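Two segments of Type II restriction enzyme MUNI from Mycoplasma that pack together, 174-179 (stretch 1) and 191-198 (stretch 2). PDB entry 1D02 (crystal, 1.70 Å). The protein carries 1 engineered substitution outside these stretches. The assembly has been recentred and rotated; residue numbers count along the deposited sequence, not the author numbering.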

# COMPACT_ATOMS: atom_id res chain seq x y z
N GLN D 174 5.37 8.89 -11.55
CA GLN D 174 6.29 7.89 -12.07
C GLN D 174 7.70 7.96 -11.53
O GLN D 174 8.37 6.94 -11.45
CB GLN D 174 6.35 7.96 -13.60
CG GLN D 174 5.08 7.53 -14.28
CD GLN D 174 4.74 6.08 -13.99
OE1 GLN D 174 5.52 5.17 -14.29
NE2 GLN D 174 3.56 5.84 -13.41
N ASP D 175 8.16 9.15 -11.13
CA ASP D 175 9.52 9.27 -10.65
C ASP D 175 9.73 8.79 -9.22
O ASP D 175 10.87 8.76 -8.74
CB ASP D 175 10.02 10.72 -10.77
CG ASP D 175 10.05 11.21 -12.22
OD1 ASP D 175 10.03 10.38 -13.16
OD2 ASP D 175 10.10 12.44 -12.42
N ASN D 176 8.64 8.43 -8.53
CA ASN D 176 8.74 7.96 -7.16
C ASN D 176 9.08 6.47 -7.01
O ASN D 176 9.09 5.94 -5.90
CB ASN D 176 7.48 8.36 -6.38
CG ASN D 176 7.52 9.84 -6.01
OD1 ASN D 176 6.74 10.64 -6.53
ND2 ASN D 176 8.46 10.20 -5.15
N TYR D 177 9.34 5.79 -8.12
CA TYR D 177 9.85 4.42 -8.03
C TYR D 177 10.92 4.28 -9.10
O TYR D 177 10.99 5.09 -10.03
CB TYR D 177 8.76 3.36 -8.25
CG TYR D 177 8.29 3.24 -9.68
CD1 TYR D 177 8.91 2.36 -10.56
CD2 TYR D 177 7.23 4.01 -10.13
CE1 TYR D 177 8.48 2.25 -11.88
CE2 TYR D 177 6.79 3.91 -11.44
CZ TYR D 177 7.41 3.03 -12.31
OH TYR D 177 6.94 2.95 -13.59
N PHE D 178 11.79 3.28 -8.95
CA PHE D 178 12.81 3.02 -9.97
C PHE D 178 13.00 1.52 -10.05
O PHE D 178 13.08 0.85 -9.02
CB PHE D 178 14.15 3.69 -9.64
CG PHE D 178 15.25 3.32 -10.59
CD1 PHE D 178 15.31 3.87 -11.88
CD2 PHE D 178 16.25 2.43 -10.20
CE1 PHE D 178 16.36 3.53 -12.76
CE2 PHE D 178 17.29 2.08 -11.07
CZ PHE D 178 17.34 2.63 -12.34
N MET D 179 13.07 1.00 -11.28
CA MET D 179 13.27 -0.43 -11.53
C MET D 179 14.76 -0.64 -11.78
O MET D 179 15.26 -0.28 -12.86
CB MET D 179 12.50 -0.86 -12.79
CG MET D 179 11.01 -0.64 -12.71
SD MET D 179 10.24 -1.95 -11.77
CE MET D 179 8.52 -1.50 -11.86
N GLN D 191 21.48 8.11 -11.52
CA GLN D 191 20.97 9.09 -12.49
C GLN D 191 19.49 9.35 -12.23
O GLN D 191 19.03 10.48 -12.39
CB GLN D 191 21.18 8.62 -13.93
CG GLN D 191 22.66 8.63 -14.34
CD GLN D 191 22.88 8.09 -15.74
OE1 GLN D 191 22.23 7.10 -16.12
NE2 GLN D 191 23.75 8.66 -16.46
N HIS D 192 18.73 8.33 -11.83
CA HIS D 192 17.31 8.56 -11.56
C HIS D 192 17.18 9.57 -10.42
O HIS D 192 16.43 10.55 -10.53
CB HIS D 192 16.60 7.26 -11.18
CG HIS D 192 15.12 7.41 -11.03
ND1 HIS D 192 14.53 7.89 -9.89
CD2 HIS D 192 14.11 7.20 -11.92
CE1 HIS D 192 13.22 7.98 -10.08
NE2 HIS D 192 12.95 7.57 -11.30
N PHE D 193 17.88 9.33 -9.32
CA PHE D 193 17.85 10.24 -8.18
C PHE D 193 18.34 11.64 -8.61
O PHE D 193 17.68 12.65 -8.37
CB PHE D 193 18.79 9.73 -7.08
CG PHE D 193 19.05 10.74 -5.99
CD1 PHE D 193 18.09 11.03 -5.03
CD2 PHE D 193 20.28 11.42 -5.95
CE1 PHE D 193 18.34 11.98 -4.03
CE2 PHE D 193 20.54 12.37 -4.96
CZ PHE D 193 19.56 12.65 -3.99
N ASN D 194 19.48 11.68 -9.28
CA ASN D 194 20.09 12.94 -9.69
C ASN D 194 19.19 13.82 -10.56
O ASN D 194 19.06 15.03 -10.32
CB ASN D 194 21.38 12.64 -10.45
CG ASN D 194 22.22 13.86 -10.69
OD1 ASN D 194 22.59 14.16 -11.83
ND2 ASN D 194 22.52 14.59 -9.62
N GLU D 195 18.57 13.21 -11.55
CA GLU D 195 17.73 13.92 -12.50
C GLU D 195 16.30 14.19 -12.07
O GLU D 195 15.71 15.20 -12.44
CB GLU D 195 17.70 13.14 -13.82
CG GLU D 195 19.03 13.13 -14.58
CD GLU D 195 19.14 12.02 -15.63
OE1 GLU D 195 18.10 11.46 -16.06
OE2 GLU D 195 20.28 11.69 -16.03
N LYS D 196 15.75 13.30 -11.24
CA LYS D 196 14.35 13.42 -10.86
C LYS D 196 13.96 13.72 -9.43
O LYS D 196 12.86 14.21 -9.18
CB LYS D 196 13.64 12.15 -11.30
CG LYS D 196 13.80 11.88 -12.79
CD LYS D 196 13.34 10.50 -13.18
CE LYS D 196 13.30 10.40 -14.70
NZ LYS D 196 13.21 8.98 -15.14
N LEU D 197 14.85 13.44 -8.48
CA LEU D 197 14.53 13.61 -7.07
C LEU D 197 15.41 14.56 -6.26
O LEU D 197 14.94 15.18 -5.31
CB LEU D 197 14.53 12.23 -6.40
CG LEU D 197 13.66 11.16 -7.07
CD1 LEU D 197 13.96 9.77 -6.42
CD2 LEU D 197 12.19 11.51 -6.91
N LYS D 198 16.68 14.65 -6.62
CA LYS D 198 17.63 15.47 -5.88
C LYS D 198 17.19 16.92 -5.66
O LYS D 198 17.38 17.47 -4.58
CB LYS D 198 19.00 15.45 -6.58
CG LYS D 198 20.17 15.99 -5.73
CD LYS D 198 21.51 15.92 -6.47
CE LYS D 198 21.69 17.11 -7.40
NZ LYS D 198 22.90 16.98 -8.27
O HOH W 1 10.88 14.68 -10.99
O HOH W 2 10.59 7.90 -14.09

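A short 3-10 segment running into a strand lies against a helix, and the contact is small: 298 Å² summed over both sides. The register has two anchor points. Asp175 CA lies 6.4 Å from Lys196 CA, and Phe178 CA lies 7.3 Å from His192 CA, so the residue numbers rise on one stretch as they fall on the other. His192 and Lys196 are one helical turn apart, joined by the bond from Lys196 N to His192 O at 2.9 Å, and both point CA-to-CB toward stretch 1.

Gln174 opens the stretch without touching the helix. Within the stretch, its OE1 accepts from Tyr177 OH at 2.7 Å, tying the start of the 3-10 segment to the first residue of the strand, and its NE2 is hydrogen-bonded elsewhere in the structure.

Asp175 carries the largest share of stretch 1's covered area, 87 Å², and it is the polar hub. Its CA-to-CB bond points toward the helix, and its carboxylate meets Lys196 in a long salt bridge, OD1 to NZ at 4.0 Å. Two waters bridge the pair. Water 2 donates to Asp175 OD1 at 2.7 Å and accepts from Lys196 NZ at 3.0 Å; water 1 donates to Asp175 OD2 at 2.8 Å and to Lys196 O at 2.7 Å. Charge attraction is thus supplemented by bridges to both side chain and backbone. The extended lysine also lays its aliphatic chain beside the acid, with CD 3.3 Å from Asp175 OD1.

Asn176 points CA-to-CB away, and its amide is hydrogen-bonded elsewhere in the structure. Here the partner is Leu197, whose CD2 packs 3.6 Å from Asp175 O and 4.3 Å from Asn176 ND2. Leu197 closes the pi-type turn over 193-197: Phe193 O accepts from both Leu197 N at 2.9 Å and Lys198 N at 2.8 Å.

Tyr177 also points away, leaving its backbone to face the helix; Tyr177 O is 3.4 Å from His192 NE2.

At Phe178 the strand turns a side chain toward the helix again, and the contact becomes aromatic. Phe178 CB sits over one face of the His192 imidazole, 4.1 Å from its centroid and only 9° off the ring normal, a CH-pi contact. The rings themselves meet obliquely, centroids 5.2 Å apart and planes at 49°. Both residues are buried. Met179 makes no contact.

The rule to read here is a division along the helix: a hydrated charge pair at Lys196, and a buried aromatic pair one turn earlier at His192.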